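Long-range contacts in protein disulfide isomerase (Pseudomonas aeruginosa, PDB 4N30), which belongs to the DsbA subfamily of the thioredoxin family and probably acts in thiol-disulfide exchange, as an oxidoreductase or isomerase of protein disulfides: residues R195-E200 against D213-D218; K53-I58 against I188-T193; N45-G50 against N87-H92; L64-C69 against T181-L186. One frame throughout, in Å; residues are numbered along the deposited sequence. Where two conformers were deposited one is given.

Contact 1 (R195-E200 against D213-D218); sequences RSVKLE and DWLAKD
Arg-195 and Trp-214 form a cation-pi pair across this contact. Arg-195 CZ stands 4.2 Å from the centroid of the six-membered ring of Trp-214, 17° off its normal. Guanidinium and indole are not laid flat together: their planes are 40° apart, NH2 lies over CZ2 and CH2 toward the rim, and NE approaches CZ3. The arginine chain is extended from CG to NE, with CG anti to the backbone N (chi1 -169°), and crosses the tryptophan side chain at about a right angle. Polar links run to backbone carbonyls near the C-terminal end of helix 205-216. Arg-195 NH1 makes a weak hydrogen bond of 2.9 Å to Leu-215 O, which lies near the guanidinium plane. Trp-214 O lies instead over a guanidinium face and is reached through a water, which accepts from Arg-195 NH2 at 3.0 Å and donates to Trp-214 O at 2.8 Å. This water shares the indole face with NH2. Apolar contacts carry the rest. The aliphatic part of Arg-195 slides past Leu-215 in the opposite direction, CG to CD2 at 3.7 Å. Val-197 sets CB 3.7 Å from Trp-214 CZ3 and CG1 3.9 Å from Leu-215 CG, and also touches Ala-211 one turn earlier; Leu-215 continues inward onto Trp-56. The helix thus packs on the outermost strand 196-200 with a buried leucine beneath an exposed arginine-indole layer. A cation set beside carbonyls near the C-terminal end of the helix would probably be steadied by the helix dipole as well as by the pi cloud.

Contact 2 (K53-I58 against I188-T193); sequences KARWTI and IRDNQT
Gln-192 and Trp-56 sandwich the guanidinium of Arg-55. The Gln-192 amide stacks on one face, planes 28° apart, with OE1 offset toward the rim, 3.4 Å from Arg-55 CZ; Trp-56 CZ2 lies over the centre of the opposite face. The Asp-190 carboxylate occupies the edge. One indole face of Trp-56 carries Arg-55 CG, while Arg-189 O lies at the ring's edge. A bend at chi2 (103°) sets CD of the arginine beside Gln-192. The salt bridge is side-on: NE donates to Asp-190 OD1 and NH2 to OD2, each 2.9 Å, the latter on the syn lone pair. OD1 also accepts Gln-192 N at 2.9 Å, an Asx turn, and OD2 a weak bond of 3.2 Å from Trp-56 NE1. Along the strands, Thr-57 and Arg-189 are an antiparallel hydrogen-bonded pair, extended by Asn-191 N to Arg-55 O at 2.8 Å; Ile-58 and Ile-188 lie side by side on the face that bears Trp-56. Arg-55 NH1 also bonds to Leu-219 O, and Thr-57 OG1 to Asn-87 OD1. With so many donors, the buried Asp-190 is probably kept ionised; its bonds to Arg-55 and Trp-56 join strand 185-190 to the start of strand 56-62 and the loop before.

Contact 3 (N45-G50 against N87-H92); sequences NHSLYG and NLVWRH
Ser-47, third residue of the type I turn from Asn-45 to Leu-48, opens the pairing: its carbonyl O accepts Trp-90 N at 3.0 Å and also meets the CA-H of Val-89. Its OG rests 3.9 Å from Val-89 CG1. Leu-48 is the antiparallel, non-hydrogen-bonded partner of Val-89. In one of two modelled conformers, so with some doubt, the Leu-48 side chain crosses that of Asn-87 at about a right angle, with CD1 3.4 Å from Asn-87 ND2 and 4.1 Å from Val-89 CG2. The Asn-87 amide is held beyond the contact, OD1 by Thr-57 OG1 and ND2 by Asp-51 O. The short strand 48-49 is an outermost strand of the thioredoxin-fold sheet, and strand 86-92, against which it runs, ends the right-handed beta-alpha-beta crossover that starts with strand 56-62 and passes through helix 67-81. Tyr-49 faces Leu-88 in a hydrogen-bonded pair, Tyr-49 N to Leu-88 O at 2.8 Å and Leu-88 N to Tyr-49 O at 2.9 Å. Tyr-49 CB is 4.1 Å from Leu-88 CB. Beyond CB the tyrosine leads away, its ring meeting Lys-77 in a cation-pi contact and Trp-122 edge-to-face, its OH bonding to Asp-81. Gly-50 follows at phi 104° and psi -166°, where a CB would press on Tyr-49 O and Asn-87 CB.

Contact 4 (L64-C69 against T181-L186); sequences LECPFC and TATPTL
Thr-183, Pro-184 and Cys-69 carry this contact, in which the loop before strand 185-190 faces the start of helix 67-81. Thr-183 lies against both cysteines: its CB is 3.5 Å from Cys-69 SG, and its OG1 is 3.2 Å from Cys-66 SG. A chi1 of 54° places that hydroxyl between the backbone N and the carbonyl carbon of Thr-183. Pro-184, preceded by a cis peptide bond, brings CD up to the helix, 3.6 Å from Phe-68 CB and 3.9 Å from Cys-69 SG. The phenylalanine ring leads away from the loop, so that mainly its root takes part. Cys-69 SG, anti to its own carbonyl carbon, thus rests where threonine and proline join, 3.7 Å from Pro-184 N. Cys-66 stands at the N-cap and its SG accepts Cys-69 N at 3.3 Å, nearly straight (166°). The two sulfurs, Cys-66 SG and Cys-69 SG, are 3.6 Å apart and form no disulfide here. A CxxC pair at a helix start opposite a cis-proline loop is the hallmark of thioredoxin-fold oxidoreductases, consistent with a redox-active site. Thr-185 OG1 donates to Ala-182 O within the loop that holds the cis-proline. Around the contact, Cys-69 touches Ala-62 at the end of strand 56-62 and Phe-129 of helix 99-131, while Pro-184 bonds through its backbone to Gly-201, just past strand 196-200.

Contacts 2 and 3, both partly buried, stitch strands of one sheet, joined where strands 56-62 and 86-92 lie side by side: Ile-58 O is 2.8 Å from Val-89 N, a probable hydrogen bond. Contact 1, a surface contact of cation-pi, water and apolar packing, hangs a helix on the far outermost strand, which pairs with strand 185-190, used by contacts 2 and 4 at opposite ends. Contact 4, the smallest and mostly buried, has no clear hydrogen bond across it and relies on sulfur, proline and threonine. Contact 2 is ionic at its outer end, whereas contact 3 rests chiefly on backbone pairing. Trp-90 of contact 3 packs on Leu-64 of contact 4.

Contact 1 (R195-E200 against D213-D218)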
# COMPACT_ATOMS: atom_id res chain seq x y z
N ARG A 195 -1.20 -20.11 -0.13
CA ARG A 195 -2.33 -19.89 -0.99
C ARG A 195 -2.71 -18.38 -0.89
O ARG A 195 -2.58 -17.73 0.17
CB ARG A 195 -3.45 -20.76 -0.41
CG ARG A 195 -4.69 -20.90 -1.26
CD ARG A 195 -5.70 -21.80 -0.62
NE ARG A 195 -6.77 -22.09 -1.53
CZ ARG A 195 -7.82 -22.75 -1.11
NH1 ARG A 195 -7.92 -23.24 0.14
NH2 ARG A 195 -8.74 -23.08 -2.06
N SER A 196 -3.29 -17.89 -1.99
CA SER A 196 -3.78 -16.49 -2.00
C SER A 196 -5.06 -16.36 -2.76
O SER A 196 -5.46 -17.26 -3.48
CB SER A 196 -2.75 -15.57 -2.60
OG SER A 196 -2.55 -15.82 -3.98
N VAL A 197 -5.76 -15.26 -2.51
CA VAL A 197 -6.99 -14.97 -3.21
C VAL A 197 -7.04 -13.48 -3.50
O VAL A 197 -6.68 -12.63 -2.66
CB VAL A 197 -8.19 -15.45 -2.39
CG1 VAL A 197 -8.36 -14.75 -1.03
CG2 VAL A 197 -9.50 -15.24 -3.11
N LYS A 198 -7.58 -13.11 -4.65
CA LYS A 198 -7.67 -11.71 -5.07
C LYS A 198 -9.10 -11.23 -4.89
O LYS A 198 -10.13 -11.94 -5.24
CB LYS A 198 -7.23 -11.65 -6.52
CG LYS A 198 -7.25 -10.21 -6.99
CD LYS A 198 -7.24 -10.02 -8.50
CE LYS A 198 -6.18 -10.77 -9.23
NZ LYS A 198 -6.54 -11.07 -10.70
N LEU A 199 -9.29 -10.01 -4.46
CA LEU A 199 -10.60 -9.39 -4.31
C LEU A 199 -10.45 -8.01 -4.90
O LEU A 199 -9.61 -7.21 -4.49
CB LEU A 199 -11.01 -9.21 -2.86
CG LEU A 199 -10.89 -10.41 -1.89
CD1 LEU A 199 -11.00 -9.97 -0.44
CD2 LEU A 199 -12.05 -11.31 -2.24
N GLU A 200 -11.30 -7.64 -5.84
CA GLU A 200 -11.29 -6.29 -6.42
C GLU A 200 -12.21 -5.44 -5.68
O GLU A 200 -13.39 -5.83 -5.66
CB GLU A 200 -11.60 -6.33 -7.94
CG GLU A 200 -11.60 -4.83 -8.51
CD GLU A 200 -11.42 -4.76 -10.03
OE1 GLU A 200 -10.73 -5.65 -10.62
OE2 GLU A 200 -12.14 -3.85 -10.54
N ASP A 213 -11.75 -17.43 5.11
CA ASP A 213 -12.41 -18.72 5.24
C ASP A 213 -12.20 -19.54 3.98
O ASP A 213 -11.96 -20.75 4.05
CB ASP A 213 -13.87 -18.47 5.56
CG ASP A 213 -14.68 -19.69 5.66
OD1 ASP A 213 -14.88 -20.20 6.75
OD2 ASP A 213 -15.25 -20.13 4.62
N TRP A 214 -12.30 -18.89 2.81
CA TRP A 214 -12.01 -19.64 1.57
C TRP A 214 -10.57 -20.16 1.51
O TRP A 214 -10.32 -21.30 1.09
CB TRP A 214 -12.33 -18.71 0.40
CG TRP A 214 -12.12 -19.34 -0.96
CD1 TRP A 214 -13.13 -19.93 -1.75
CD2 TRP A 214 -10.93 -19.36 -1.75
NE1 TRP A 214 -12.59 -20.34 -2.97
CE2 TRP A 214 -11.25 -20.05 -2.98
CE3 TRP A 214 -9.61 -18.94 -1.52
CZ2 TRP A 214 -10.33 -20.23 -4.03
CZ3 TRP A 214 -8.65 -19.14 -2.59
CH2 TRP A 214 -9.02 -19.76 -3.79
N LEU A 215 -9.63 -19.36 2.02
CA LEU A 215 -8.24 -19.81 2.05
C LEU A 215 -8.05 -20.99 3.02
O LEU A 215 -7.27 -21.92 2.69
CB LEU A 215 -7.34 -18.65 2.46
CG LEU A 215 -7.14 -17.52 1.46
CD1 LEU A 215 -6.40 -16.38 2.18
CD2 LEU A 215 -6.35 -17.99 0.25
N ALA A 216 -8.68 -20.93 4.19
CA ALA A 216 -8.13 -21.63 5.32
C ALA A 216 -9.17 -22.06 6.38
O ALA A 216 -8.70 -22.45 7.49
CB ALA A 216 -7.11 -20.67 6.02
N LYS A 217 -10.40 -22.30 6.02
CA LYS A 217 -11.45 -22.59 7.09
C LYS A 217 -11.04 -23.87 7.84
O LYS A 217 -11.41 -24.04 9.01
CB LYS A 217 -12.82 -22.74 6.46
CG LYS A 217 -12.95 -23.93 5.54
CD LYS A 217 -14.32 -23.98 4.86
CE LYS A 217 -14.53 -23.08 3.73
NZ LYS A 217 -13.56 -23.09 2.62
N ASP A 218 -10.41 -24.88 7.21
CA ASP A 218 -10.09 -26.17 7.88
C ASP A 218 -8.72 -26.15 8.54
O ASP A 218 -8.30 -27.16 9.11
CB ASP A 218 -10.15 -27.29 6.85
CG ASP A 218 -11.55 -27.42 6.20
OD1 ASP A 218 -12.49 -27.57 7.02
OD2 ASP A 218 -11.67 -27.43 4.96
O HOH W 1 -11.48 -22.94 -0.93

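Contact 2 (K53-I58 against I188-T193)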
# COMPACT_ATOMS: atom_id res chain seq x y z
N LYS A 53 4.56 -11.20 12.11
CA LYS A 53 4.41 -12.65 12.09
C LYS A 53 2.97 -13.07 11.87
O LYS A 53 2.62 -14.24 12.03
CB LYS A 53 4.96 -13.29 13.38
CG LYS A 53 6.40 -12.95 13.69
CD LYS A 53 7.33 -13.16 12.51
CE LYS A 53 8.66 -12.44 12.73
NZ LYS A 53 9.37 -13.12 13.85
N ALA A 54 2.10 -12.13 11.42
CA ALA A 54 0.71 -12.47 11.15
C ALA A 54 0.62 -13.64 10.14
O ALA A 54 1.33 -13.73 9.14
CB ALA A 54 -0.07 -11.24 10.64
N ARG A 55 -0.36 -14.48 10.49
CA ARG A 55 -0.68 -15.61 9.62
C ARG A 55 -1.15 -15.15 8.17
O ARG A 55 -0.71 -15.78 7.21
CB ARG A 55 -1.76 -16.49 10.24
CG ARG A 55 -2.28 -17.51 9.25
CD ARG A 55 -1.82 -18.87 9.38
NE ARG A 55 -2.60 -19.73 8.46
CZ ARG A 55 -3.42 -20.74 8.78
NH1 ARG A 55 -3.73 -21.00 10.06
NH2 ARG A 55 -3.95 -21.46 7.78
N TRP A 56 -2.02 -14.13 8.07
CA TRP A 56 -2.51 -13.76 6.72
C TRP A 56 -2.02 -12.37 6.48
O TRP A 56 -1.96 -11.51 7.39
CB TRP A 56 -4.03 -13.74 6.72
CG TRP A 56 -4.56 -15.15 6.83
CD1 TRP A 56 -4.62 -16.10 5.88
CD2 TRP A 56 -5.08 -15.73 8.04
NE1 TRP A 56 -5.18 -17.30 6.40
CE2 TRP A 56 -5.47 -17.10 7.71
CE3 TRP A 56 -5.31 -15.26 9.34
CZ2 TRP A 56 -6.02 -17.97 8.66
CZ3 TRP A 56 -5.96 -16.15 10.27
CH2 TRP A 56 -6.28 -17.47 9.91
N THR A 57 -1.67 -12.10 5.23
CA THR A 57 -1.23 -10.74 4.81
C THR A 57 -2.22 -10.25 3.74
O THR A 57 -2.42 -10.94 2.71
CB THR A 57 0.08 -10.83 4.16
OG1 THR A 57 1.08 -11.08 5.18
CG2 THR A 57 0.53 -9.45 3.46
N ILE A 58 -2.79 -9.08 3.97
CA ILE A 58 -3.58 -8.36 2.94
C ILE A 58 -2.65 -7.47 2.14
O ILE A 58 -2.08 -6.50 2.75
CB ILE A 58 -4.67 -7.51 3.56
CG1 ILE A 58 -5.69 -8.35 4.37
CG2 ILE A 58 -5.37 -6.67 2.49
CD1 ILE A 58 -6.70 -7.57 5.22
N ILE A 188 -4.93 -11.50 -0.75
CA ILE A 188 -4.78 -11.94 0.64
C ILE A 188 -4.05 -13.27 0.58
O ILE A 188 -4.51 -14.19 -0.06
CB ILE A 188 -6.12 -12.11 1.33
CG1 ILE A 188 -6.96 -10.81 1.23
CG2 ILE A 188 -5.88 -12.59 2.78
CD1 ILE A 188 -8.31 -10.86 1.93
N ARG A 189 -2.87 -13.34 1.22
CA ARG A 189 -2.02 -14.52 1.21
C ARG A 189 -2.10 -15.16 2.60
O ARG A 189 -1.95 -14.50 3.64
CB ARG A 189 -0.63 -14.10 0.86
CG ARG A 189 0.33 -15.33 0.86
CD ARG A 189 1.63 -15.06 0.19
NE ARG A 189 1.39 -14.44 -1.12
CZ ARG A 189 0.95 -15.03 -2.24
NH1 ARG A 189 0.72 -16.34 -2.31
NH2 ARG A 189 0.78 -14.26 -3.34
N ASP A 190 -2.19 -16.50 2.64
CA ASP A 190 -1.96 -17.26 3.86
C ASP A 190 -0.48 -17.65 3.94
O ASP A 190 0.04 -18.33 3.07
CB ASP A 190 -2.84 -18.54 3.75
CG ASP A 190 -2.82 -19.38 4.98
OD1 ASP A 190 -1.76 -19.39 5.70
OD2 ASP A 190 -3.83 -19.98 5.32
N ASN A 191 0.20 -17.01 4.91
CA ASN A 191 1.65 -17.17 5.03
C ASN A 191 2.07 -18.60 5.46
O ASN A 191 3.26 -18.91 5.37
CB ASN A 191 2.17 -16.09 5.97
CG ASN A 191 1.98 -14.69 5.40
OD1 ASN A 191 1.53 -13.82 6.14
ND2 ASN A 191 2.39 -14.52 4.17
N GLN A 192 1.14 -19.36 5.98
CA GLN A 192 1.40 -20.76 6.41
C GLN A 192 1.38 -21.67 5.20
O GLN A 192 2.17 -22.66 5.13
CB GLN A 192 0.40 -21.14 7.46
CG GLN A 192 0.63 -22.54 8.10
CD GLN A 192 -0.47 -22.74 9.13
OE1 GLN A 192 -0.53 -22.03 10.11
NE2 GLN A 192 -1.40 -23.70 8.86
N THR A 193 0.51 -21.44 4.23
CA THR A 193 0.29 -22.42 3.12
C THR A 193 0.75 -21.89 1.78
O THR A 193 0.85 -22.67 0.83
CB THR A 193 -1.22 -22.76 2.99
OG1 THR A 193 -1.87 -21.55 2.49
CG2 THR A 193 -1.84 -23.17 4.25

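Contact 3 (N45-G50 against N87-H92)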
# COMPACT_ATOMS: atom_id res chain seq x y z
N ASN A 45 9.05 -4.36 5.53
CA ASN A 45 9.31 -3.63 6.75
C ASN A 45 8.56 -2.30 6.67
O ASN A 45 7.49 -2.15 7.24
CB ASN A 45 10.80 -3.51 7.01
CG ASN A 45 11.11 -2.74 8.25
OD1 ASN A 45 10.26 -2.10 8.84
ND2 ASN A 45 12.35 -2.86 8.72
N HIS A 46 9.10 -1.32 5.92
CA HIS A 46 8.49 -0.02 5.93
C HIS A 46 7.07 -0.04 5.30
O HIS A 46 6.29 0.77 5.71
CB HIS A 46 9.33 1.05 5.21
CG HIS A 46 9.66 0.76 3.79
ND1 HIS A 46 8.98 1.27 2.71
CD2 HIS A 46 10.71 -0.03 3.25
CE1 HIS A 46 9.59 0.84 1.55
NE2 HIS A 46 10.65 0.05 1.89
N SER A 47 6.83 -0.99 4.38
CA SER A 47 5.50 -1.07 3.76
C SER A 47 4.51 -1.95 4.51
O SER A 47 3.38 -2.14 3.99
CB SER A 47 5.69 -1.53 2.29
OG SER A 47 6.27 -2.83 2.27
N LEU A 48 4.88 -2.47 5.66
CA LEU A 48 4.11 -3.43 6.50
C LEU A 48 3.40 -2.68 7.60
O LEU A 48 4.03 -1.86 8.28
CB LEU A 48 5.06 -4.38 7.26
CG LEU A 48 4.40 -5.28 8.34
CD1 LEU A 48 3.40 -6.26 7.74
CD2 LEU A 48 5.48 -6.02 9.10
N TYR A 49 2.09 -2.93 7.81
CA TYR A 49 1.34 -2.41 8.94
C TYR A 49 0.79 -3.61 9.65
O TYR A 49 0.15 -4.49 9.07
CB TYR A 49 0.21 -1.51 8.42
CG TYR A 49 -0.56 -0.88 9.52
CD1 TYR A 49 -0.06 0.24 10.22
CD2 TYR A 49 -1.77 -1.44 9.93
CE1 TYR A 49 -0.80 0.75 11.31
CE2 TYR A 49 -2.52 -0.95 11.04
CZ TYR A 49 -1.97 0.16 11.67
OH TYR A 49 -2.63 0.71 12.74
N GLY A 50 1.00 -3.66 10.99
CA GLY A 50 0.54 -4.81 11.80
C GLY A 50 1.67 -5.72 12.18
O GLY A 50 2.85 -5.41 12.02
N ASN A 87 -1.98 -8.99 8.74
CA ASN A 87 -1.24 -7.72 8.55
C ASN A 87 -1.54 -7.20 7.17
O ASN A 87 -2.35 -7.76 6.42
CB ASN A 87 0.25 -7.92 8.89
CG ASN A 87 0.94 -8.81 7.92
OD1 ASN A 87 0.57 -9.02 6.79
ND2 ASN A 87 2.07 -9.37 8.40
N LEU A 88 -0.99 -6.03 6.89
CA LEU A 88 -1.31 -5.26 5.67
C LEU A 88 -0.03 -4.82 5.02
O LEU A 88 0.87 -4.28 5.73
CB LEU A 88 -2.15 -3.99 6.11
CG LEU A 88 -2.34 -2.93 5.04
CD1 LEU A 88 -3.23 -3.45 3.89
CD2 LEU A 88 -3.08 -1.75 5.63
N VAL A 89 0.14 -5.07 3.73
CA VAL A 89 1.28 -4.56 2.99
C VAL A 89 0.84 -3.71 1.87
O VAL A 89 -0.05 -4.14 1.06
CB VAL A 89 2.18 -5.73 2.48
CG1 VAL A 89 3.29 -5.18 1.61
CG2 VAL A 89 2.75 -6.51 3.70
N TRP A 90 1.29 -2.45 1.80
CA TRP A 90 0.91 -1.57 0.71
C TRP A 90 1.66 -2.03 -0.53
O TRP A 90 2.92 -2.12 -0.45
CB TRP A 90 1.33 -0.14 1.04
CG TRP A 90 1.08 0.89 -0.06
CD1 TRP A 90 1.88 1.18 -1.14
CD2 TRP A 90 -0.06 1.77 -0.18
NE1 TRP A 90 1.35 2.18 -1.86
CE2 TRP A 90 0.18 2.59 -1.32
CE3 TRP A 90 -1.19 1.98 0.63
CZ2 TRP A 90 -0.70 3.59 -1.71
CZ3 TRP A 90 -2.05 3.01 0.25
CH2 TRP A 90 -1.79 3.79 -0.91
N ARG A 91 1.00 -2.20 -1.66
CA ARG A 91 1.65 -2.46 -2.93
C ARG A 91 1.29 -1.36 -3.87
O ARG A 91 0.15 -0.93 -3.99
CB ARG A 91 1.16 -3.82 -3.48
CG ARG A 91 1.33 -5.02 -2.53
CD ARG A 91 2.74 -5.25 -2.05
NE ARG A 91 3.42 -5.74 -3.17
CZ ARG A 91 3.45 -7.02 -3.58
NH1 ARG A 91 2.79 -7.99 -2.94
NH2 ARG A 91 4.11 -7.32 -4.69
N HIS A 92 2.23 -0.88 -4.68
CA HIS A 92 1.98 0.25 -5.57
C HIS A 92 1.28 -0.13 -6.80
O HIS A 92 1.80 -0.95 -7.60
CB HIS A 92 3.31 0.95 -5.90
CG HIS A 92 3.95 1.54 -4.73
ND1 HIS A 92 3.50 2.68 -4.14
CD2 HIS A 92 5.10 1.14 -4.05
CE1 HIS A 92 4.32 2.96 -3.11
NE2 HIS A 92 5.27 2.00 -3.02

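Contact 4 (L64-C69 against T181-L186)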
# COMPACT_ATOMS: atom_id res chain seq x y z
N LEU A 64 -2.23 6.67 -4.63
CA LEU A 64 -2.40 7.76 -3.68
C LEU A 64 -3.28 8.89 -4.27
O LEU A 64 -3.66 9.76 -3.45
CB LEU A 64 -1.00 8.26 -3.30
CG LEU A 64 -0.35 7.30 -2.29
CD1 LEU A 64 1.19 7.45 -2.31
CD2 LEU A 64 -0.89 7.49 -0.85
N GLU A 65 -3.65 8.85 -5.52
CA GLU A 65 -4.64 9.71 -6.15
C GLU A 65 -6.01 9.09 -6.17
O GLU A 65 -6.95 9.79 -6.64
CB GLU A 65 -4.18 10.11 -7.57
CG GLU A 65 -2.96 11.04 -7.58
CD GLU A 65 -3.29 12.34 -6.89
OE1 GLU A 65 -3.03 12.48 -5.73
OE2 GLU A 65 -3.90 13.21 -7.55
N CYS A 66 -6.18 7.86 -5.77
CA CYS A 66 -7.47 7.16 -5.98
C CYS A 66 -8.39 7.41 -4.81
O CYS A 66 -8.07 7.24 -3.63
CB CYS A 66 -7.14 5.66 -6.09
SG CYS A 66 -8.64 4.63 -5.96
N PRO A 67 -9.60 7.92 -5.14
CA PRO A 67 -10.54 8.29 -4.06
C PRO A 67 -11.02 7.09 -3.29
O PRO A 67 -11.44 7.27 -2.13
CB PRO A 67 -11.69 8.99 -4.87
CG PRO A 67 -11.63 8.37 -6.21
CD PRO A 67 -10.14 8.15 -6.50
N PHE A 68 -11.06 5.95 -3.93
CA PHE A 68 -11.42 4.71 -3.20
C PHE A 68 -10.35 4.33 -2.19
O PHE A 68 -10.63 4.00 -1.04
CB PHE A 68 -11.69 3.58 -4.22
CG PHE A 68 -12.80 3.86 -5.20
CD1 PHE A 68 -14.16 3.81 -4.78
CD2 PHE A 68 -12.49 4.07 -6.55
CE1 PHE A 68 -15.18 4.05 -5.75
CE2 PHE A 68 -13.50 4.23 -7.51
CZ PHE A 68 -14.82 4.22 -7.12
N CYS A 69 -9.12 4.39 -2.66
CA CYS A 69 -8.01 4.10 -1.74
C CYS A 69 -7.96 5.10 -0.59
O CYS A 69 -7.61 4.68 0.53
CB CYS A 69 -6.72 4.11 -2.52
SG CYS A 69 -6.54 2.76 -3.70
N THR A 181 -6.21 -4.29 -12.55
CA THR A 181 -6.33 -3.07 -13.34
C THR A 181 -6.82 -1.89 -12.55
O THR A 181 -6.84 -0.78 -13.10
CB THR A 181 -7.28 -3.29 -14.55
OG1 THR A 181 -8.62 -3.24 -14.12
CG2 THR A 181 -7.04 -4.57 -15.34
N ALA A 182 -7.39 -2.08 -11.34
CA ALA A 182 -8.08 -0.99 -10.62
C ALA A 182 -7.66 -1.04 -9.17
O ALA A 182 -7.15 -2.04 -8.71
CB ALA A 182 -9.61 -1.07 -10.78
N THR A 183 -7.90 0.08 -8.46
CA THR A 183 -7.51 0.19 -7.06
C THR A 183 -8.64 0.60 -6.19
O THR A 183 -9.58 1.32 -6.64
CB THR A 183 -6.37 1.22 -6.85
OG1 THR A 183 -6.75 2.46 -7.43
CG2 THR A 183 -5.06 0.76 -7.56
N PRO A 184 -8.74 0.12 -4.98
CA PRO A 184 -7.83 -0.89 -4.38
C PRO A 184 -8.17 -2.28 -4.86
O PRO A 184 -9.38 -2.62 -5.15
CB PRO A 184 -8.16 -0.78 -2.87
CG PRO A 184 -9.65 -0.37 -2.85
CD PRO A 184 -9.78 0.57 -4.00
N THR A 185 -7.18 -3.10 -5.02
CA THR A 185 -7.41 -4.57 -5.24
C THR A 185 -6.57 -5.25 -4.17
O THR A 185 -5.43 -4.82 -3.88
CB THR A 185 -6.94 -5.01 -6.60
OG1 THR A 185 -7.83 -4.45 -7.58
CG2 THR A 185 -7.00 -6.56 -6.76
N LEU A 186 -7.15 -6.24 -3.52
CA LEU A 186 -6.45 -7.02 -2.47
C LEU A 186 -5.98 -8.35 -2.97
O LEU A 186 -6.75 -8.99 -3.66
CB LEU A 186 -7.36 -7.20 -1.26
CG LEU A 186 -8.05 -5.94 -0.78
CD1 LEU A 186 -8.86 -6.29 0.52
CD2 LEU A 186 -7.05 -4.81 -0.48